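Local coordinates for hypothetical protein PH1952 (Pyrococcus horikoshii, PDB 1ZJJ) that probably hydrolyses phosphate esters as a magnesium-dependent phosphatase of the haloacid dehalogenase superfamily, at residues I4-D9 against P251-L256; E48-K53 against I66-L71; T151-T156 against K187-M192; T156-E161 against G209-T214; S234-I239 against D247-S252. All blocks are in the same frame, centred on the assembly; numbering follows the deposited sequence.

Contact 1 of 5, residues I4-D9 against P251-L256; sequences IIFDMD and PSVYEL. With MG (magnesium ion), chain D.
Phe6, at the end of strand 2-6, faces Val253 in the turn before helix 256-261 and Leu256 at the helix start, with the CA atoms of Phe6 and Val253 9.0 Å apart. The wide spacing is bridged by the ring. With CG anti to the carbonyl carbon (chi1 -59°), Phe6 brings CE2 to 3.6 Å from Leu256 CD1, which approaches obliquely, while Val253 CG1 sits at the ring edge, 4.1 Å from Phe6 CD2. Replacing Phe6 by an alanine would probably open a gap beside Val253 CG1 and Leu256 CD1 and leave the turn poorly seated. Ser252 OG accepts from Tyr254 N, an ST turn, and donates to Glu255 OE1. Just beyond Phe6, magnesium is bound by Asp7 OD2 at 2.2 Å and by the backbone O of Asp9 at 2.3 Å, as expected of the DxD loop. Strands 36-40 and 204-209 flank Phe6 in the sheet, and Leu25 and Leu29 of helix 22-31 also touch its side chain.

Contact 2 of 5, residues E48-K53 against I66-L71; sequences EMYREK and IITSGL
Tyr50 and Arg51 of helix 47-56 settle on Ile66 and Thr68 of strand 66-68, the packing of helix on sheet within a beta-alpha-beta unit that starts at strand 36-40. The axes of the two short segments approach to 8.9 Å at an angle of 123°. Apolar contact carries the interface. Ile66 sends its two branches different ways: CG2 meets Tyr50 CB at 3.8 Å, whereas the extended arm (chi2 179°) carries CD1 to 3.5 Å from Arg51 N, against the helix backbone. Beta-branched isoleucine suits a strand and offers two apolar arms to the helix. The Tyr50 ring comes at a slant to Thr68, its CD1 3.8 Å from Thr68 CG2, and Thr40 of the adjoining strand touches the Tyr50 side chain too. Polar groups act around this core. Of the Arg51 side chain, CB is the part near Ile66; the guanidinium leads away to a salt bridge with Asp60 and a hydrogen bond to Val61 O. Thr68 serves both kinds of contact: its methyl faces Tyr50, while its hydroxyl caps helix 69-80, OG1 accepting from Leu71 N at 3.1 Å with an N-H...O angle of 154°.

Contact 3 of 5, residues T151-T156 against K187-M192; sequences TNPDAT and KPNEPM
This is a tight, partly buried contact of a proline ring with a backbone turn, Pro153 against Lys187, Pro188 and Asn189, where the loop after strand 147-150 meets the start of helix 190-199. The ring edge of Pro153 lies on the Lys187 carbonyl, with CG 3.0 Å and CD 3.1 Å from Lys187 O. Pro153 CG also meets Pro188 CD at 3.9 Å, the two rings lying alongside and running in opposite senses. The peptide bond before Pro188 is cis, which gives the chain a sharp bend here. Asn189 comes to meet the ring head-on, its ND2 4.1 Å from Pro153 CD, and spends that amide on Gly186 O. Lys187 is placed like the motif III lysine of haloacid dehalogenase enzymes: its NZ forms salt bridges with Asp7, a magnesium ligand, and with Asp215. The loop around Pro153 is braced by its own side chains. Asn152 OD1 accepts from Thr151 OG1 in the carbonyl plane at 2.6 Å, and its ND2 donates almost straight (167°) to Asp154 OD2, meeting it from above the carboxylate plane. Asn41 donates to that same oxygen, and Ala155 and Thr156 pack on Val176 and Ala177 of the second subunit.

Contact 4 of 5, residues T156-E161 against G209-T214; sequences TLPGEE and GDRLDT. With MG (magnesium ion), chain D.
One water oxygen is gripped from both segments: Thr156 OG1 lies 3.1 Å from it and Arg211 NH2 donates to it at 3.2 Å, in the plane of the guanidinium. Direct contact is slight. Pro158 CD comes to the guanidinium edge, 3.6 Å from Arg211 NH2, and Thr156 O lies 4.1 Å from Arg211 NH1, approaching obliquely. Arg211 reaches that far because its chain is extended from CG to NE (chi2 178°), and a long side chain suits the gap between the start of helix 212-221 and strand 156-159. NE of the same guanidinium turns to the metal site. Arg211 NE makes a weak bond of 2.8 Å to a second water, which is itself a magnesium ligand and donates to Asp210 OD2 at 2.7 Å. That water is therefore held by the metal and a carboxylate, with the weak bond from Arg211 NE added. An alanine in place of Arg211 would probably leave the water at Thr156 without the donor from NH2 and the metal-bound water with one partner fewer. Asp210 OD1 binds magnesium at 2.3 Å, alongside Asp7 and Asp9. A carboxylate just after strand 204-209, sharing the metal with the DxD loop, is characteristic of the haloacid dehalogenase active site.

Contact 5 of 5, residues S234-I239 against D247-S252; sequences SSLEDI and DLVLPS
Val249, in the middle of strand 248-250, points its CB toward Leu236 and Ile239 of the short helix 236-240, and its two methyls divide the work. From CB, the branch CG1 lies anti to the backbone N (chi1 -178°) and meets Leu236 CD2 at 3.9 Å, the side chains crossing at a slant. The other branch, CG2, faces Ile239 CD1, also at 3.9 Å, the two methyl ends meeting tip to tip. A beta-branched valine suits this edge strand, since both its methyls can be used at once. Within the helix start, Ser235 N donates to Asp238 OD2 at 2.9 Å, and just before it Ser234 OG bonds to the backbone O of Asp210, whose side chain binds magnesium. Strand 225-229, this helix and strand 248-250 together make a beta-alpha-beta unit, the last strand lying at the end of the sheet. Between the segments there is no hydrogen bond, only methyl packing at the surface, so shape rather than directed bonding sets the fit.

Overall arrangement
Contacts 1, 2 and 5 all reach the six-stranded parallel sheet. Contact 2 lies at the end strand 66-68, contact 5 at the other end strand 248-250, their centres about 26 Å apart, and contact 1 includes strand 2-6 between them. Contact 1 closes the largest loop, and contacts 2, 3 and 4 are nested within it; contact 5 shares Pro251 and Ser252 with it. Contacts 3 and 4 interleave along the chain, share Thr156 and touch the second subunit; their centres are about 12 Å apart. Contacts 1 and 4 meet at the magnesium, and Lys187 of contact 3 reaches Asp7, so distant parts of the chain converge on one probable active site.

Contact 1 of 5, residues I4-D9 against P251-L256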
# COMPACT_ATOMS: atom_id res chain seq x y z
N ILE B 4 -29.95 -15.31 -9.99
CA ILE B 4 -29.55 -14.51 -8.84
C ILE B 4 -28.12 -14.81 -8.40
O ILE B 4 -27.74 -15.96 -8.19
CB ILE B 4 -30.53 -14.73 -7.66
CG1 ILE B 4 -31.98 -14.52 -8.13
CG2 ILE B 4 -30.20 -13.75 -6.53
CD1 ILE B 4 -33.03 -14.81 -7.08
N ILE B 5 -27.33 -13.75 -8.28
CA ILE B 5 -25.94 -13.86 -7.86
C ILE B 5 -25.83 -13.38 -6.41
O ILE B 5 -26.28 -12.27 -6.08
CB ILE B 5 -25.04 -12.98 -8.76
CG1 ILE B 5 -25.36 -13.23 -10.23
CG2 ILE B 5 -23.56 -13.27 -8.46
CD1 ILE B 5 -25.21 -14.67 -10.68
N PHE B 6 -25.25 -14.20 -5.53
CA PHE B 6 -25.10 -13.83 -4.12
C PHE B 6 -23.67 -13.66 -3.65
O PHE B 6 -22.81 -14.51 -3.91
CB PHE B 6 -25.70 -14.89 -3.18
CG PHE B 6 -27.16 -15.16 -3.38
CD1 PHE B 6 -27.59 -16.04 -4.37
CD2 PHE B 6 -28.11 -14.57 -2.54
CE1 PHE B 6 -28.94 -16.33 -4.52
CE2 PHE B 6 -29.46 -14.86 -2.69
CZ PHE B 6 -29.88 -15.75 -3.67
N ASP B 7 -23.43 -12.57 -2.93
CA ASP B 7 -22.13 -12.36 -2.32
C ASP B 7 -22.24 -13.35 -1.16
O ASP B 7 -23.35 -13.79 -0.84
CB ASP B 7 -22.00 -10.95 -1.76
CG ASP B 7 -20.84 -10.81 -0.80
OD1 ASP B 7 -19.68 -10.94 -1.24
OD2 ASP B 7 -21.11 -10.59 0.39
N MET B 8 -21.13 -13.70 -0.52
CA MET B 8 -21.20 -14.67 0.57
C MET B 8 -21.18 -14.12 2.00
O MET B 8 -22.22 -14.07 2.66
CB MET B 8 -20.10 -15.72 0.37
CG MET B 8 -20.24 -16.44 -0.97
SD MET B 8 -18.99 -17.70 -1.33
CE MET B 8 -19.75 -19.10 -0.65
N ASP B 9 -20.01 -13.72 2.49
CA ASP B 9 -19.90 -13.22 3.86
C ASP B 9 -20.80 -12.00 4.10
O ASP B 9 -20.73 -11.02 3.37
CB ASP B 9 -18.45 -12.86 4.19
CG ASP B 9 -18.21 -12.71 5.68
OD1 ASP B 9 -17.19 -12.11 6.08
OD2 ASP B 9 -19.06 -13.21 6.46
N PRO B 251 -34.11 -7.25 4.77
CA PRO B 251 -33.52 -7.59 6.07
C PRO B 251 -32.44 -8.66 5.93
O PRO B 251 -31.38 -8.59 6.55
CB PRO B 251 -34.73 -8.08 6.87
CG PRO B 251 -35.87 -7.30 6.27
CD PRO B 251 -35.58 -7.40 4.80
N SER B 252 -32.74 -9.67 5.12
CA SER B 252 -31.82 -10.78 4.87
C SER B 252 -32.25 -11.49 3.59
O SER B 252 -33.30 -11.18 3.02
CB SER B 252 -31.82 -11.77 6.04
OG SER B 252 -32.97 -12.61 6.01
N VAL B 253 -31.45 -12.45 3.14
CA VAL B 253 -31.79 -13.17 1.92
C VAL B 253 -33.04 -14.02 2.10
O VAL B 253 -33.65 -14.44 1.11
CB VAL B 253 -30.64 -14.08 1.46
CG1 VAL B 253 -29.44 -13.22 1.09
CG2 VAL B 253 -30.30 -15.08 2.56
N TYR B 254 -33.44 -14.29 3.34
CA TYR B 254 -34.63 -15.10 3.56
C TYR B 254 -35.86 -14.39 2.99
O TYR B 254 -36.74 -15.03 2.41
CB TYR B 254 -34.84 -15.38 5.05
CG TYR B 254 -36.11 -16.16 5.33
CD1 TYR B 254 -36.28 -17.45 4.84
CD2 TYR B 254 -37.15 -15.59 6.06
CE1 TYR B 254 -37.46 -18.16 5.07
CE2 TYR B 254 -38.33 -16.28 6.30
CZ TYR B 254 -38.48 -17.56 5.80
OH TYR B 254 -39.65 -18.25 6.04
N GLU B 255 -35.91 -13.08 3.15
CA GLU B 255 -37.03 -12.28 2.66
C GLU B 255 -37.14 -12.28 1.13
O GLU B 255 -38.14 -11.81 0.58
CB GLU B 255 -36.92 -10.84 3.17
CG GLU B 255 -37.35 -10.64 4.62
CD GLU B 255 -36.46 -11.34 5.62
OE1 GLU B 255 -35.22 -11.20 5.54
OE2 GLU B 255 -36.99 -12.04 6.51
N LEU B 256 -36.12 -12.80 0.45
CA LEU B 256 -36.15 -12.86 -1.00
C LEU B 256 -37.23 -13.81 -1.47
O LEU B 256 -37.73 -13.69 -2.58
CB LEU B 256 -34.81 -13.35 -1.56
CG LEU B 256 -33.78 -12.31 -1.99
CD1 LEU B 256 -32.55 -13.04 -2.56
CD2 LEU B 256 -34.37 -11.38 -3.04
MG MG D . -19.94 -9.51 1.84
O HOH W 1 -18.18 -10.52 1.55
O HOH W 2 -19.36 -8.12 0.30
O HOH W 3 -19.09 -8.33 3.44

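Contact 2 of 5, residues E48-K53 against I66-L71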
# COMPACT_ATOMS: atom_id res chain seq x y z
N GLU B 48 -14.02 -25.32 -3.98
CA GLU B 48 -14.19 -26.52 -3.17
C GLU B 48 -14.20 -26.21 -1.68
O GLU B 48 -15.06 -26.67 -0.92
CB GLU B 48 -13.05 -27.49 -3.50
CG GLU B 48 -13.23 -28.13 -4.88
CD GLU B 48 -12.55 -27.25 -5.91
OE1 GLU B 48 -11.55 -26.64 -5.57
OE2 GLU B 48 -13.05 -27.17 -7.04
N MET B 49 -13.22 -25.43 -1.24
CA MET B 49 -13.10 -25.05 0.16
C MET B 49 -14.35 -24.30 0.59
O MET B 49 -14.84 -24.48 1.71
CB MET B 49 -11.88 -24.16 0.38
CG MET B 49 -10.55 -24.90 0.46
SD MET B 49 -9.12 -23.78 0.58
CE MET B 49 -8.33 -24.08 -0.97
N TYR B 50 -14.87 -23.45 -0.29
CA TYR B 50 -16.06 -22.69 0.04
C TYR B 50 -17.29 -23.58 0.17
O TYR B 50 -18.15 -23.33 1.01
CB TYR B 50 -16.29 -21.58 -0.99
CG TYR B 50 -15.63 -20.28 -0.57
CD1 TYR B 50 -14.53 -19.77 -1.26
CD2 TYR B 50 -16.08 -19.60 0.57
CE1 TYR B 50 -13.89 -18.61 -0.82
CE2 TYR B 50 -15.44 -18.45 1.01
CZ TYR B 50 -14.35 -17.96 0.31
OH TYR B 50 -13.72 -16.82 0.75
N ARG B 51 -17.36 -24.63 -0.65
CA ARG B 51 -18.49 -25.54 -0.56
C ARG B 51 -18.49 -26.15 0.84
O ARG B 51 -19.54 -26.32 1.45
CB ARG B 51 -18.40 -26.67 -1.60
CG ARG B 51 -19.31 -27.86 -1.31
CD ARG B 51 -19.17 -28.94 -2.37
NE ARG B 51 -19.64 -30.25 -1.91
CZ ARG B 51 -20.91 -30.56 -1.65
NH1 ARG B 51 -21.86 -29.65 -1.80
NH2 ARG B 51 -21.22 -31.79 -1.24
N GLU B 52 -17.30 -26.47 1.36
CA GLU B 52 -17.22 -27.05 2.70
C GLU B 52 -17.65 -26.03 3.76
O GLU B 52 -18.41 -26.37 4.67
CB GLU B 52 -15.79 -27.54 2.99
CG GLU B 52 -15.28 -28.60 2.01
CD GLU B 52 -16.23 -29.80 1.88
OE1 GLU B 52 -16.42 -30.53 2.88
OE2 GLU B 52 -16.79 -30.00 0.78
N LYS B 53 -17.18 -24.80 3.65
CA LYS B 53 -17.56 -23.76 4.61
C LYS B 53 -19.08 -23.59 4.61
O LYS B 53 -19.71 -23.50 5.66
CB LYS B 53 -16.88 -22.44 4.26
CG LYS B 53 -17.50 -21.18 4.88
CD LYS B 53 -17.37 -21.12 6.40
CE LYS B 53 -18.00 -19.84 6.95
NZ LYS B 53 -17.80 -19.68 8.42
N ILE B 66 -19.89 -21.69 -7.37
CA ILE B 66 -19.15 -20.80 -6.47
C ILE B 66 -18.01 -20.14 -7.25
O ILE B 66 -17.04 -20.79 -7.63
CB ILE B 66 -18.54 -21.56 -5.28
CG1 ILE B 66 -19.65 -22.22 -4.45
CG2 ILE B 66 -17.71 -20.60 -4.41
CD1 ILE B 66 -19.15 -23.03 -3.25
N ILE B 67 -18.13 -18.83 -7.48
CA ILE B 67 -17.12 -18.08 -8.21
C ILE B 67 -16.29 -17.22 -7.27
O ILE B 67 -16.82 -16.34 -6.59
CB ILE B 67 -17.77 -17.17 -9.27
CG1 ILE B 67 -18.68 -18.00 -10.17
CG2 ILE B 67 -16.69 -16.46 -10.08
CD1 ILE B 67 -19.52 -17.16 -11.09
N THR B 68 -14.99 -17.49 -7.24
CA THR B 68 -14.07 -16.74 -6.40
C THR B 68 -13.28 -15.79 -7.30
O THR B 68 -13.20 -16.02 -8.51
CB THR B 68 -13.07 -17.67 -5.70
OG1 THR B 68 -12.30 -18.36 -6.69
CG2 THR B 68 -13.81 -18.70 -4.84
N SER B 69 -12.70 -14.75 -6.73
CA SER B 69 -11.93 -13.83 -7.54
C SER B 69 -10.76 -14.58 -8.17
O SER B 69 -10.33 -14.26 -9.27
CB SER B 69 -11.42 -12.65 -6.70
OG SER B 69 -10.57 -13.06 -5.65
N GLY B 70 -10.27 -15.60 -7.48
CA GLY B 70 -9.16 -16.39 -8.00
C GLY B 70 -9.55 -17.13 -9.26
O GLY B 70 -8.78 -17.20 -10.22
N LEU B 71 -10.75 -17.70 -9.26
CA LEU B 71 -11.17 -18.41 -10.45
C LEU B 71 -11.46 -17.43 -11.56
O LEU B 71 -11.11 -17.63 -12.72
CB LEU B 71 -12.43 -19.21 -10.11
CG LEU B 71 -13.16 -19.70 -11.36
CD1 LEU B 71 -12.44 -20.86 -12.04
CD2 LEU B 71 -14.58 -20.20 -11.06

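Contact 3 of 5, residues T151-T156 against K187-M192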
# COMPACT_ATOMS: atom_id res chain seq x y z
N THR B 151 -6.55 -9.46 -7.71
CA THR B 151 -7.77 -10.26 -7.64
C THR B 151 -9.01 -9.46 -7.27
O THR B 151 -10.08 -9.69 -7.84
CB THR B 151 -7.64 -11.44 -6.64
OG1 THR B 151 -7.38 -10.94 -5.32
CG2 THR B 151 -6.51 -12.38 -7.06
N ASN B 152 -8.88 -8.53 -6.34
CA ASN B 152 -10.02 -7.72 -5.92
C ASN B 152 -9.56 -6.42 -5.27
O ASN B 152 -8.44 -6.33 -4.77
CB ASN B 152 -10.90 -8.52 -4.95
CG ASN B 152 -10.13 -9.04 -3.77
OD1 ASN B 152 -9.24 -9.88 -3.92
ND2 ASN B 152 -10.47 -8.56 -2.58
N PRO B 153 -10.43 -5.40 -5.27
CA PRO B 153 -10.15 -4.07 -4.72
C PRO B 153 -10.37 -3.84 -3.22
O PRO B 153 -9.91 -2.84 -2.69
CB PRO B 153 -11.04 -3.17 -5.55
CG PRO B 153 -12.28 -4.03 -5.67
CD PRO B 153 -11.71 -5.39 -6.00
N ASP B 154 -11.06 -4.76 -2.55
CA ASP B 154 -11.37 -4.59 -1.13
C ASP B 154 -10.22 -4.05 -0.28
O ASP B 154 -9.19 -4.68 -0.11
CB ASP B 154 -11.86 -5.90 -0.54
CG ASP B 154 -13.04 -6.47 -1.30
OD1 ASP B 154 -14.17 -6.45 -0.76
OD2 ASP B 154 -12.84 -6.94 -2.43
N ALA B 155 -10.44 -2.86 0.27
CA ALA B 155 -9.45 -2.22 1.12
C ALA B 155 -9.25 -3.03 2.40
O ALA B 155 -8.15 -3.06 2.95
CB ALA B 155 -9.91 -0.81 1.49
N THR B 156 -10.33 -3.68 2.86
CA THR B 156 -10.31 -4.45 4.10
C THR B 156 -11.27 -5.63 4.11
O THR B 156 -12.12 -5.76 3.21
CB THR B 156 -10.70 -3.56 5.30
OG1 THR B 156 -12.08 -3.18 5.17
CG2 THR B 156 -9.86 -2.30 5.36
N LYS B 187 -15.26 -7.78 -8.11
CA LYS B 187 -16.29 -6.75 -7.96
C LYS B 187 -15.62 -5.48 -7.44
O LYS B 187 -14.76 -5.55 -6.57
CB LYS B 187 -17.34 -7.21 -6.95
CG LYS B 187 -18.03 -8.52 -7.32
CD LYS B 187 -18.89 -9.04 -6.17
CE LYS B 187 -18.03 -9.45 -4.99
NZ LYS B 187 -18.87 -9.91 -3.85
N PRO B 188 -16.07 -4.31 -7.92
CA PRO B 188 -17.13 -4.05 -8.90
C PRO B 188 -16.62 -3.94 -10.33
O PRO B 188 -17.17 -3.20 -11.14
CB PRO B 188 -17.70 -2.73 -8.41
CG PRO B 188 -16.44 -1.99 -8.09
CD PRO B 188 -15.62 -3.03 -7.32
N ASN B 189 -15.57 -4.69 -10.64
CA ASN B 189 -14.97 -4.64 -11.96
C ASN B 189 -15.56 -5.56 -13.01
O ASN B 189 -16.19 -6.57 -12.72
CB ASN B 189 -13.46 -4.86 -11.82
CG ASN B 189 -12.79 -3.75 -11.03
OD1 ASN B 189 -12.54 -2.67 -11.57
ND2 ASN B 189 -12.53 -3.99 -9.76
N GLU B 190 -15.33 -5.18 -14.26
CA GLU B 190 -15.84 -5.87 -15.43
C GLU B 190 -15.40 -7.33 -15.64
O GLU B 190 -16.19 -8.16 -16.09
CB GLU B 190 -15.52 -5.02 -16.66
CG GLU B 190 -16.19 -5.43 -17.94
CD GLU B 190 -15.54 -6.64 -18.56
OE1 GLU B 190 -14.33 -6.84 -18.30
OE2 GLU B 190 -16.21 -7.38 -19.31
N PRO B 191 -14.13 -7.67 -15.33
CA PRO B 191 -13.71 -9.07 -15.52
C PRO B 191 -14.60 -10.05 -14.76
O PRO B 191 -14.89 -11.15 -15.23
CB PRO B 191 -12.28 -9.07 -15.00
CG PRO B 191 -11.81 -7.68 -15.31
CD PRO B 191 -13.00 -6.85 -14.88
N MET B 192 -15.03 -9.64 -13.56
CA MET B 192 -15.89 -10.49 -12.73
C MET B 192 -17.25 -10.64 -13.40
O MET B 192 -17.84 -11.71 -13.39
CB MET B 192 -16.06 -9.88 -11.34
CG MET B 192 -16.55 -10.86 -10.29
SD MET B 192 -15.25 -12.04 -9.85
CE MET B 192 -15.28 -11.92 -8.09

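Contact 4 of 5, residues T156-E161 against G209-T214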
# COMPACT_ATOMS: atom_id res chain seq x y z
N THR B 156 -10.33 -3.68 2.86
CA THR B 156 -10.31 -4.45 4.10
C THR B 156 -11.27 -5.63 4.11
O THR B 156 -12.12 -5.76 3.21
CB THR B 156 -10.70 -3.56 5.30
OG1 THR B 156 -12.08 -3.18 5.17
CG2 THR B 156 -9.86 -2.30 5.36
N LEU B 157 -11.14 -6.49 5.12
CA LEU B 157 -12.04 -7.62 5.32
C LEU B 157 -11.95 -7.92 6.82
O LEU B 157 -10.95 -7.61 7.47
CB LEU B 157 -11.62 -8.83 4.48
CG LEU B 157 -10.66 -9.89 5.04
CD1 LEU B 157 -10.54 -11.07 4.06
CD2 LEU B 157 -9.31 -9.27 5.29
N PRO B 158 -13.00 -8.50 7.41
CA PRO B 158 -13.02 -8.82 8.85
C PRO B 158 -11.95 -9.80 9.28
O PRO B 158 -11.66 -10.75 8.55
CB PRO B 158 -14.43 -9.37 9.07
CG PRO B 158 -15.24 -8.72 8.00
CD PRO B 158 -14.30 -8.80 6.80
N GLY B 159 -11.39 -9.57 10.46
CA GLY B 159 -10.37 -10.46 10.99
C GLY B 159 -10.74 -10.80 12.42
O GLY B 159 -11.60 -10.14 13.00
N GLU B 160 -10.10 -11.80 13.00
CA GLU B 160 -10.43 -12.18 14.36
C GLU B 160 -10.43 -11.00 15.33
O GLU B 160 -11.35 -10.87 16.14
CB GLU B 160 -9.47 -13.26 14.87
CG GLU B 160 -9.63 -13.52 16.37
CD GLU B 160 -9.01 -14.83 16.81
OE1 GLU B 160 -9.03 -15.11 18.03
OE2 GLU B 160 -8.51 -15.59 15.95
N GLU B 161 -9.42 -10.14 15.25
CA GLU B 161 -9.32 -9.01 16.17
C GLU B 161 -9.93 -7.68 15.72
O GLU B 161 -9.93 -6.70 16.47
CB GLU B 161 -7.85 -8.79 16.54
CG GLU B 161 -7.21 -10.01 17.17
CD GLU B 161 -5.80 -9.74 17.65
OE1 GLU B 161 -4.84 -10.23 17.01
OE2 GLU B 161 -5.64 -9.03 18.67
N GLY B 209 -25.97 -8.38 -2.17
CA GLY B 209 -24.77 -8.19 -1.36
C GLY B 209 -24.97 -7.33 -0.14
O GLY B 209 -26.05 -6.80 0.09
N ASP B 210 -23.91 -7.18 0.66
CA ASP B 210 -23.97 -6.37 1.87
C ASP B 210 -23.00 -5.19 1.83
O ASP B 210 -22.97 -4.38 2.75
CB ASP B 210 -23.67 -7.21 3.11
CG ASP B 210 -22.24 -7.68 3.14
OD1 ASP B 210 -21.83 -8.32 2.15
OD2 ASP B 210 -21.52 -7.41 4.13
N ARG B 211 -22.19 -5.11 0.77
CA ARG B 211 -21.23 -4.01 0.63
C ARG B 211 -21.60 -3.10 -0.53
O ARG B 211 -21.80 -3.54 -1.66
CB ARG B 211 -19.81 -4.54 0.42
CG ARG B 211 -19.15 -5.11 1.67
CD ARG B 211 -17.74 -5.65 1.38
NE ARG B 211 -17.21 -6.43 2.50
CZ ARG B 211 -16.45 -5.93 3.47
NH1 ARG B 211 -16.10 -4.65 3.46
NH2 ARG B 211 -16.04 -6.71 4.46
N LEU B 212 -21.69 -1.80 -0.25
CA LEU B 212 -22.04 -0.82 -1.26
C LEU B 212 -20.93 -0.61 -2.29
O LEU B 212 -21.20 -0.57 -3.49
CB LEU B 212 -22.39 0.51 -0.59
CG LEU B 212 -23.76 0.54 0.09
CD1 LEU B 212 -23.79 1.56 1.22
CD2 LEU B 212 -24.83 0.85 -0.96
N ASP B 213 -19.70 -0.48 -1.81
CA ASP B 213 -18.54 -0.25 -2.67
C ASP B 213 -18.18 -1.38 -3.63
O ASP B 213 -17.51 -1.14 -4.63
CB ASP B 213 -17.33 0.08 -1.80
CG ASP B 213 -16.99 -1.04 -0.84
OD1 ASP B 213 -16.29 -1.98 -1.25
OD2 ASP B 213 -17.45 -0.98 0.32
N THR B 214 -18.58 -2.62 -3.33
CA THR B 214 -18.27 -3.72 -4.24
C THR B 214 -19.54 -4.34 -4.83
O THR B 214 -19.78 -4.26 -6.03
CB THR B 214 -17.45 -4.84 -3.55
OG1 THR B 214 -18.12 -5.27 -2.36
CG2 THR B 214 -16.06 -4.34 -3.21
MG MG D . -19.94 -9.51 1.84
O HOH W 4 -14.35 -4.94 6.46
O HOH W 3 -19.09 -8.33 3.44
O HOH W 2 -19.36 -8.12 0.30
O HOH W 1 -18.18 -10.52 1.55

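Contact 5 of 5, residues S234-I239 against D247-S252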
# COMPACT_ATOMS: atom_id res chain seq x y z
N SER B 234 -22.99 -3.04 5.45
CA SER B 234 -23.73 -1.81 5.22
C SER B 234 -25.06 -1.65 5.95
O SER B 234 -25.70 -2.63 6.35
CB SER B 234 -23.98 -1.64 3.72
OG SER B 234 -22.76 -1.70 3.00
N SER B 235 -25.47 -0.40 6.12
CA SER B 235 -26.73 -0.05 6.78
C SER B 235 -27.49 0.93 5.90
O SER B 235 -26.93 1.50 4.97
CB SER B 235 -26.45 0.59 8.14
OG SER B 235 -25.68 1.77 7.98
N LEU B 236 -28.77 1.15 6.20
CA LEU B 236 -29.58 2.07 5.40
C LEU B 236 -28.88 3.43 5.27
O LEU B 236 -28.92 4.08 4.20
CB LEU B 236 -30.94 2.27 6.06
CG LEU B 236 -32.20 1.56 5.54
CD1 LEU B 236 -32.52 2.01 4.12
CD2 LEU B 236 -32.03 0.04 5.60
N GLU B 237 -28.26 3.85 6.37
CA GLU B 237 -27.52 5.11 6.43
C GLU B 237 -26.37 5.23 5.47
O GLU B 237 -26.15 6.29 4.89
CB GLU B 237 -26.97 5.39 7.84
CG GLU B 237 -27.95 5.26 8.95
CD GLU B 237 -27.86 3.93 9.62
OE1 GLU B 237 -28.40 2.95 9.06
OE2 GLU B 237 -27.24 3.85 10.70
N ASP B 238 -25.61 4.16 5.33
CA ASP B 238 -24.46 4.18 4.44
C ASP B 238 -24.90 4.46 3.00
O ASP B 238 -24.19 5.12 2.24
CB ASP B 238 -23.68 2.86 4.55
CG ASP B 238 -23.20 2.56 5.99
OD1 ASP B 238 -22.77 3.51 6.69
OD2 ASP B 238 -23.27 1.40 6.45
N ILE B 239 -26.11 4.02 2.66
CA ILE B 239 -26.69 4.25 1.35
C ILE B 239 -26.63 5.71 0.91
O ILE B 239 -26.17 5.99 -0.19
CB ILE B 239 -28.18 3.85 1.29
CG1 ILE B 239 -28.36 2.34 1.44
CG2 ILE B 239 -28.78 4.33 -0.04
CD1 ILE B 239 -29.79 1.86 1.22
N ASP B 247 -31.46 -1.05 -5.51
CA ASP B 247 -32.78 -0.98 -6.12
C ASP B 247 -33.77 -1.53 -5.11
O ASP B 247 -34.95 -1.22 -5.14
CB ASP B 247 -32.83 -1.83 -7.39
CG ASP B 247 -31.94 -1.31 -8.47
OD1 ASP B 247 -32.01 -0.10 -8.75
OD2 ASP B 247 -31.17 -2.11 -9.05
N LEU B 248 -33.27 -2.36 -4.20
CA LEU B 248 -34.11 -2.98 -3.19
C LEU B 248 -33.28 -3.29 -1.95
O LEU B 248 -32.12 -3.69 -2.06
CB LEU B 248 -34.71 -4.28 -3.74
CG LEU B 248 -35.57 -5.15 -2.83
CD1 LEU B 248 -36.94 -4.53 -2.65
CD2 LEU B 248 -35.70 -6.54 -3.44
N VAL B 249 -33.88 -3.08 -0.78
CA VAL B 249 -33.21 -3.36 0.48
C VAL B 249 -34.05 -4.37 1.25
O VAL B 249 -35.26 -4.19 1.42
CB VAL B 249 -33.05 -2.08 1.35
CG1 VAL B 249 -32.32 -2.42 2.63
CG2 VAL B 249 -32.31 -1.01 0.57
N LEU B 250 -33.41 -5.44 1.71
CA LEU B 250 -34.11 -6.48 2.45
C LEU B 250 -33.38 -6.77 3.76
O LEU B 250 -32.17 -6.57 3.86
CB LEU B 250 -34.21 -7.77 1.63
CG LEU B 250 -34.94 -7.76 0.29
CD1 LEU B 250 -34.77 -9.13 -0.37
CD2 LEU B 250 -36.42 -7.44 0.49
N PRO B 251 -34.11 -7.25 4.77
CA PRO B 251 -33.52 -7.59 6.07
C PRO B 251 -32.44 -8.66 5.93
O PRO B 251 -31.38 -8.59 6.55
CB PRO B 251 -34.73 -8.08 6.87
CG PRO B 251 -35.87 -7.30 6.27
CD PRO B 251 -35.58 -7.40 4.80
N SER B 252 -32.74 -9.67 5.12
CA SER B 252 -31.82 -10.78 4.87
C SER B 252 -32.25 -11.49 3.59
O SER B 252 -33.30 -11.18 3.02
CB SER B 252 -31.82 -11.77 6.04
OG SER B 252 -32.97 -12.61 6.01